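Local coordinates for 378aa long hypothetical citrate synthase (Sulfolobus tokodaii, PDB 1VGM), which is a member of the citrate synthase family, a mainly alpha-helical protein that forms a dimer of two identical chains, at residues Phe74-Pro77 with Glu78-Ser82; Ser205-Val208 with Ala209-Ala213; Ser338-Leu341 with Gly342-His346. One frame throughout, in Å; residues are numbered along the deposited sequence.

Contact 1: Phe74-Pro77 with Glu78-Ser82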
loop_
_atom_site.group_PDB
_atom_site.type_symbol
_atom_site.label_atom_id
_atom_site.label_comp_id
_atom_site.label_asym_id
_atom_site.label_seq_id
_atom_site.Cartn_x
_atom_site.Cartn_y
_atom_site.Cartn_z
ATOM N N PHE A 74 9.682 -19.217 10.973
ATOM C CA PHE A 74 10.365 -18.939 9.701
ATOM C C PHE A 74 9.639 -19.512 8.483
ATOM O O PHE A 74 9.809 -19.028 7.360
ATOM C CB PHE A 74 11.800 -19.484 9.734
ATOM C CG PHE A 74 12.761 -18.616 10.500
ATOM C CD1 PHE A 74 13.565 -19.166 11.497
ATOM C CD2 PHE A 74 12.879 -17.253 10.215
ATOM C CE1 PHE A 74 14.467 -18.372 12.214
ATOM C CE2 PHE A 74 13.775 -16.448 10.926
ATOM C CZ PHE A 74 14.577 -17.010 11.923
ATOM N N GLU A 75 8.836 -20.548 8.704
ATOM C CA GLU A 75 8.062 -21.168 7.631
ATOM C C GLU A 75 7.160 -20.143 6.948
ATOM O O GLU A 75 6.598 -19.270 7.606
ATOM C CB GLU A 75 7.196 -22.295 8.200
ATOM C CG GLU A 75 6.627 -21.977 9.583
ATOM C CD GLU A 75 5.259 -22.596 9.825
ATOM O OE1 GLU A 75 5.125 -23.830 9.646
ATOM O OE2 GLU A 75 4.322 -21.849 10.196
ATOM N N VAL A 76 7.007 -20.263 5.634
ATOM C CA VAL A 76 5.975 -19.522 4.912
ATOM C C VAL A 76 5.136 -20.468 4.054
ATOM O O VAL A 76 5.562 -21.582 3.745
ATOM C CB VAL A 76 6.595 -18.458 3.975
ATOM C CG1 VAL A 76 7.275 -17.369 4.788
ATOM C CG2 VAL A 76 7.586 -19.127 3.030
ATOM N N PRO A 77 3.932 -20.034 3.654
ATOM C CA PRO A 77 3.111 -20.857 2.757
ATOM C C PRO A 77 3.912 -21.203 1.516
ATOM O O PRO A 77 4.751 -20.412 1.075
ATOM C CB PRO A 77 1.917 -19.961 2.432
ATOM C CG PRO A 77 1.836 -19.012 3.595
ATOM C CD PRO A 77 3.265 -18.765 3.995
ATOM N N GLU A 78 3.670 -22.384 0.954
ATOM C CA GLU A 78 4.464 -22.823 -0.183
ATOM C C GLU A 78 4.138 -21.963 -1.400
ATOM O O GLU A 78 4.944 -21.851 -2.329
ATOM C CB GLU A 78 4.214 -24.311 -0.472
ATOM C CG GLU A 78 2.809 -24.670 -0.916
ATOM C CD GLU A 78 2.659 -26.164 -1.168
ATOM O OE1 GLU A 78 1.731 -26.557 -1.908
ATOM O OE2 GLU A 78 3.474 -26.945 -0.625
ATOM N N GLN A 79 2.963 -21.336 -1.388
ATOM C CA GLN A 79 2.605 -20.412 -2.460
ATOM C C GLN A 79 3.624 -19.294 -2.589
ATOM O O GLN A 79 3.894 -18.821 -3.690
ATOM C CB GLN A 79 1.222 -19.798 -2.219
ATOM C CG GLN A 79 0.072 -20.693 -2.646
ATOM C CD GLN A 79 -0.335 -21.662 -1.555
ATOM O OE1 GLN A 79 0.308 -21.740 -0.502
ATOM N NE2 GLN A 79 -1.407 -22.409 -1.797
ATOM N N VAL A 80 4.184 -18.869 -1.460
ATOM C CA VAL A 80 5.180 -17.801 -1.459
ATOM C C VAL A 80 6.387 -18.221 -2.280
ATOM O O VAL A 80 6.846 -17.490 -3.161
ATOM C CB VAL A 80 5.669 -17.479 -0.028
ATOM C CG1 VAL A 80 6.834 -16.492 -0.089
ATOM C CG2 VAL A 80 4.533 -16.913 0.790
ATOM N N ILE A 81 6.905 -19.403 -1.973
ATOM C CA ILE A 81 8.080 -19.918 -2.658
ATOM C C ILE A 81 7.748 -20.081 -4.140
ATOM O O ILE A 81 8.483 -19.626 -5.012
ATOM C CB ILE A 81 8.513 -21.280 -2.054
ATOM C CG1 ILE A 81 8.825 -21.100 -0.569
ATOM C CG2 ILE A 81 9.741 -21.830 -2.792
ATOM C CD1 ILE A 81 9.947 -20.103 -0.280
ATOM N N SER A 82 6.619 -20.721 -4.408
ATOM C CA SER A 82 6.213 -21.013 -5.769
ATOM C C SER A 82 6.175 -19.739 -6.610
ATOM O O SER A 82 6.669 -19.709 -7.732
ATOM C CB SER A 82 4.836 -21.678 -5.762
ATOM O OG SER A 82 4.362 -21.846 -7.083
#

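Contact 2: Ser205-Val208 with Ala209-Ala213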
loop_
_atom_site.group_PDB
_atom_site.type_symbol
_atom_site.label_atom_id
_atom_site.label_comp_id
_atom_site.label_asym_id
_atom_site.label_seq_id
_atom_site.Cartn_x
_atom_site.Cartn_y
_atom_site.Cartn_z
ATOM N N SER A 205 -0.941 -6.962 5.030
ATOM C CA SER A 205 -1.308 -6.001 3.998
ATOM C C SER A 205 -0.860 -4.576 4.347
ATOM O O SER A 205 -0.627 -3.769 3.453
ATOM C CB SER A 205 -2.821 -6.031 3.769
ATOM O OG SER A 205 -3.245 -7.321 3.352
ATOM N N CYS A 206 -0.731 -4.263 5.634
ATOM C CA CYS A 206 -0.180 -2.965 6.025
ATOM C C CYS A 206 1.286 -2.872 5.641
ATOM O O CYS A 206 1.774 -1.808 5.260
ATOM C CB CYS A 206 -0.319 -2.740 7.530
ATOM S SG CYS A 206 -2.021 -2.593 8.083
ATOM N N ILE A 207 1.988 -3.997 5.734
ATOM C CA ILE A 207 3.350 -4.062 5.240
ATOM C C ILE A 207 3.389 -4.052 3.719
ATOM O O ILE A 207 4.247 -3.403 3.119
ATOM C CB ILE A 207 4.074 -5.319 5.768
ATOM C CG1 ILE A 207 4.124 -5.286 7.298
ATOM C CG2 ILE A 207 5.498 -5.352 5.246
ATOM C CD1 ILE A 207 4.613 -3.956 7.861
ATOM N N VAL A 208 2.457 -4.759 3.086
ATOM C CA VAL A 208 2.292 -4.627 1.635
ATOM C C VAL A 208 2.294 -3.151 1.220
ATOM O O VAL A 208 3.037 -2.741 0.324
ATOM C CB VAL A 208 0.971 -5.272 1.154
ATOM C CG1 VAL A 208 0.693 -4.868 -0.285
ATOM C CG2 VAL A 208 1.059 -6.788 1.264
ATOM N N ALA A 209 1.456 -2.356 1.876
ATOM C CA ALA A 209 1.306 -0.946 1.527
ATOM C C ALA A 209 2.634 -0.202 1.671
ATOM O O ALA A 209 3.055 0.512 0.756
ATOM C CB ALA A 209 0.243 -0.307 2.421
ATOM N N ALA A 210 3.295 -0.380 2.816
ATOM C CA ALA A 210 4.605 0.227 3.059
ATOM C C ALA A 210 5.569 -0.093 1.922
ATOM O O ALA A 210 6.306 0.771 1.443
ATOM C CB ALA A 210 5.187 -0.277 4.393
ATOM N N LEU A 211 5.573 -1.350 1.501
ATOM C CA LEU A 211 6.538 -1.812 0.516
ATOM C C LEU A 211 6.261 -1.182 -0.856
ATOM O O LEU A 211 7.185 -0.858 -1.604
ATOM C CB LEU A 211 6.486 -3.343 0.433
ATOM C CG LEU A 211 7.121 -4.064 1.633
ATOM C CD1 LEU A 211 6.774 -5.538 1.573
ATOM C CD2 LEU A 211 8.652 -3.871 1.611
ATOM N N ALA A 212 4.987 -0.993 -1.175
ATOM C CA ALA A 212 4.617 -0.359 -2.437
ATOM C C ALA A 212 5.133 1.090 -2.515
ATOM O O ALA A 212 5.651 1.530 -3.541
ATOM C CB ALA A 212 3.101 -0.398 -2.606
ATOM N N ALA A 213 5.002 1.820 -1.414
ATOM C CA ALA A 213 5.592 3.149 -1.302
ATOM C C ALA A 213 7.120 3.118 -1.359
ATOM O O ALA A 213 7.741 3.967 -1.999
ATOM C CB ALA A 213 5.132 3.806 -0.006
#

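Contact 3: Ser338-Leu341 with Gly342-His346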
loop_
_atom_site.group_PDB
_atom_site.type_symbol
_atom_site.label_atom_id
_atom_site.label_comp_id
_atom_site.label_asym_id
_atom_site.label_seq_id
_atom_site.Cartn_x
_atom_site.Cartn_y
_atom_site.Cartn_z
ATOM N N SER A 338 14.999 -4.409 7.990
ATOM C CA SER A 338 15.171 -3.730 9.268
ATOM C C SER A 338 13.959 -2.856 9.631
ATOM O O SER A 338 13.453 -2.914 10.765
ATOM C CB SER A 338 16.436 -2.875 9.226
ATOM O OG SER A 338 16.444 -1.925 10.276
ATOM N N ARG A 339 13.495 -2.053 8.670
ATOM C CA ARG A 339 12.500 -1.015 8.948
ATOM C C ARG A 339 11.126 -1.624 9.260
ATOM O O ARG A 339 10.251 -0.957 9.816
ATOM C CB ARG A 339 12.400 -0.047 7.755
ATOM C CG ARG A 339 11.314 1.053 7.862
ATOM C CD ARG A 339 11.451 1.923 9.108
ATOM N NE ARG A 339 12.799 2.465 9.241
ATOM C CZ ARG A 339 13.176 3.667 8.810
ATOM N NH1 ARG A 339 12.298 4.478 8.224
ATOM N NH2 ARG A 339 14.437 4.060 8.968
ATOM N N VAL A 340 10.946 -2.904 8.932
ATOM C CA VAL A 340 9.676 -3.564 9.191
ATOM C C VAL A 340 9.336 -3.548 10.685
ATOM O O VAL A 340 8.162 -3.467 11.057
ATOM C CB VAL A 340 9.678 -5.028 8.671
ATOM C CG1 VAL A 340 10.600 -5.900 9.524
ATOM C CG2 VAL A 340 8.259 -5.574 8.668
ATOM N N LEU A 341 10.354 -3.609 11.540
ATOM C CA LEU A 341 10.121 -3.490 12.977
ATOM C C LEU A 341 9.467 -2.151 13.305
ATOM O O LEU A 341 8.487 -2.082 14.053
ATOM C CB LEU A 341 11.433 -3.620 13.762
ATOM C CG LEU A 341 11.329 -3.419 15.281
ATOM C CD1 LEU A 341 10.242 -4.335 15.870
ATOM C CD2 LEU A 341 12.677 -3.727 15.927
ATOM N N GLY A 342 10.023 -1.088 12.739
ATOM C CA GLY A 342 9.420 0.222 12.887
ATOM C C GLY A 342 8.034 0.320 12.273
ATOM O O GLY A 342 7.125 0.864 12.904
ATOM N N TRP A 343 7.845 -0.194 11.058
ATOM C CA TRP A 343 6.501 -0.217 10.486
ATOM C C TRP A 343 5.505 -0.895 11.432
ATOM O O TRP A 343 4.427 -0.357 11.698
ATOM C CB TRP A 343 6.480 -0.931 9.128
ATOM C CG TRP A 343 7.206 -0.195 8.021
ATOM C CD1 TRP A 343 7.409 1.160 7.917
ATOM C CD2 TRP A 343 7.832 -0.782 6.869
ATOM N NE1 TRP A 343 8.123 1.448 6.775
ATOM C CE2 TRP A 343 8.396 0.275 6.113
ATOM C CE3 TRP A 343 7.993 -2.096 6.417
ATOM C CZ2 TRP A 343 9.112 0.051 4.925
ATOM C CZ3 TRP A 343 8.703 -2.321 5.237
ATOM C CH2 TRP A 343 9.255 -1.251 4.505
ATOM N N LEU A 344 5.863 -2.071 11.937
ATOM C CA LEU A 344 4.962 -2.831 12.796
ATOM C C LEU A 344 4.713 -2.097 14.118
ATOM O O LEU A 344 3.581 -2.016 14.589
ATOM C CB LEU A 344 5.541 -4.219 13.081
ATOM C CG LEU A 344 5.603 -5.214 11.915
ATOM C CD1 LEU A 344 6.447 -6.408 12.337
ATOM C CD2 LEU A 344 4.195 -5.659 11.503
ATOM N N ALA A 345 5.771 -1.557 14.716
ATOM C CA ALA A 345 5.624 -0.821 15.970
ATOM C C ALA A 345 4.672 0.363 15.796
ATOM O O ALA A 345 3.859 0.650 16.668
ATOM C CB ALA A 345 6.988 -0.340 16.465
ATOM N N HIS A 346 4.770 1.042 14.661
ATOM C CA HIS A 346 3.958 2.230 14.413
ATOM C C HIS A 346 2.479 1.925 14.183
ATOM O O HIS A 346 1.616 2.665 14.653
ATOM C CB HIS A 346 4.495 3.013 13.205
ATOM C CG HIS A 346 5.597 3.967 13.544
ATOM N ND1 HIS A 346 5.371 5.181 14.158
ATOM C CD2 HIS A 346 6.937 3.876 13.375
ATOM C CE1 HIS A 346 6.524 5.792 14.357
ATOM N NE2 HIS A 346 7.491 5.020 13.890
#

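Contact 1: Phe74-Pro77 with Glu78-Ser82
With CG1 of Val76 anti to the carbonyl carbon (chi1 -67°), its CG2 falls between N and the carbonyl carbon and faces Val80, the two branched side chains crossing at about a right angle over the turn. The touch is made by Val76 CG2, which meets Val80 CB at 4.0 Å. The same methyl also reaches Ile81 CD1 at 4.2 Å, so one branch of Val76 lies against two consecutive residues of the first helical turn. Val80 holds CG1 anti to its N (chi1 173°), which leaves CG2 beside that N and brings it up to the proline ring, with Pro77 CD 3.9 Å away. Gln79 bends at its second torsion and folds back toward the proline, leaving OE1 3.8 Å from Pro77 CB, a van der Waals approach. Its amide nitrogen NE2 is hydrogen-bonded to the backbone O of Ser86 of the second subunit, which helps hold the bent chain in place.

The single hydrogen bond across the turn runs from Val80 N to Pro77 O, 3.0 Å long and bent to 141° at the hydrogen. The donor stands well above the carbonyl plane, off the lone pairs. From the next carbonyl onward, Ser82 N to Glu78 O at 2.9 Å, the bonding is of the i to i+4 kind. The proline also packs on Leu104, Ile107 and Tyr108 of helix 93-108, while Val76 leans on Lys127 and Thr130 of helix 117-139. Near the protein surface, an extended Val-Pro entry, closed by an i to i+3 bond and apolar packing, thus leads into the short helix 78-84 of the mainly alpha-helical citrate synthase fold.

Contact 2: Ser205-Val208 with Ala209-Ala213
Ile207 and Leu211, one helical turn apart, meet through Ile207 CG2 and Leu211 CD1 at 3.9 Å. Ile207 holds CG2 anti to its N and beside its carbonyl carbon (chi1 -60° for CG1), which directs that methyl along the helix toward Leu211. Leu211 has CG beside its own N (chi1 -74°) and lies back over the preceding turn, with CG only 3.3 Å from Ile207 O. That oxygen also accepts Leu211 N at 2.9 Å, with the donor close to the C=O direction, so the leucine covers the carbonyl to which its own backbone is bonded. Val208 places CG1 beside its carbonyl carbon, 3.4 Å from Ala209 N. The alanines keep a slim profile: Ala209 CB rests 3.6 Å from Cys206 O. Backbone bonds continue the ladder from Ala209 N to Ser205 O and from Ala212 N to Val208 O.

Outward, Val208 meets Val208 of the second subunit, and Ala209 and Ala212 pack on Ala212 and Ala209 of that subunit. Ser205 OG is hydrogen-bonded to Asp202 OD1 of its own chain and to Glu98 OE1 of the second subunit. The arrangement is that of a buried, alanine-rich alpha-helix at the subunit interface, as in the helical dimer core of citrate synthases.

Contact 3: Ser338-Leu341 with Gly342-His346
Arg339 lays its CG over the indole of Trp343, one turn on along the buried alpha-helix 331-353 of the citrate synthase fold, in a CH-pi contact. Arg339 CG sits over one face of the indole, 3.7 Å from the centroid of the five-membered ring and 25° off its normal. CG lies anti to the arginine N (chi1 176°), and bends at the second and third torsions then lead the chain away from the indole. The guanidinium is thus turned to 77° from the indole plane and does not stack on it. Its NE is hydrogen-bonded to Tyr181 O, and the side chain lies about 5 Å from a bound sulfate ion.

Apolar packing continues along the same helix. Val340 CB approaches Trp343 CE3 at 4.1 Å, the two side chains crossing at about a right angle. Val340 and Leu344 instead run side by side in the same direction, with Val340 CG2 and Leu344 CD1 4.2 Å apart. Leu341 points to another side, packing on Tyr45, Leu48, Ile49 and Met52 of helix 45-54, while Leu344 faces helix 117-139.

Three backbone bonds of the i to i+4 kind tie the turns together: Trp343 N to Arg339 O, Leu344 N to Val340 O and Ala345 N to Leu341 O, each 2.8 Å. The first is nearly straight at the hydrogen. Trp343 NE1, the ring atom nearest Arg339 CG at 3.4 Å, also makes a weak hydrogen bond to Ser189 OG.

In the fold
Contacts 2 and 3 form one packed region, their centres about 11 Å apart. Trp343 makes most of the junction: its CD2 lies 3.7 Å from Ala210 CB, its CB 3.8 Å from Ile207 CD1, and its CZ3 3.9 Å from Leu211 CD2, helped by Ile207 CD1 on Leu344 CD2 at 4.0 Å. Helix 203-214 lies between helix 331-353 and the second subunit, which it meets through Val208, Ala209 and Ala212. Contact 1 stands apart near the surface, its centre about 19 Å from that of contact 2 and 22 Å from that of contact 3, touching neither. Helix 93-108 bridges contacts 1 and 2, helix 117-139 contacts 1 and 3. The bound sulfate ion lies near Arg339.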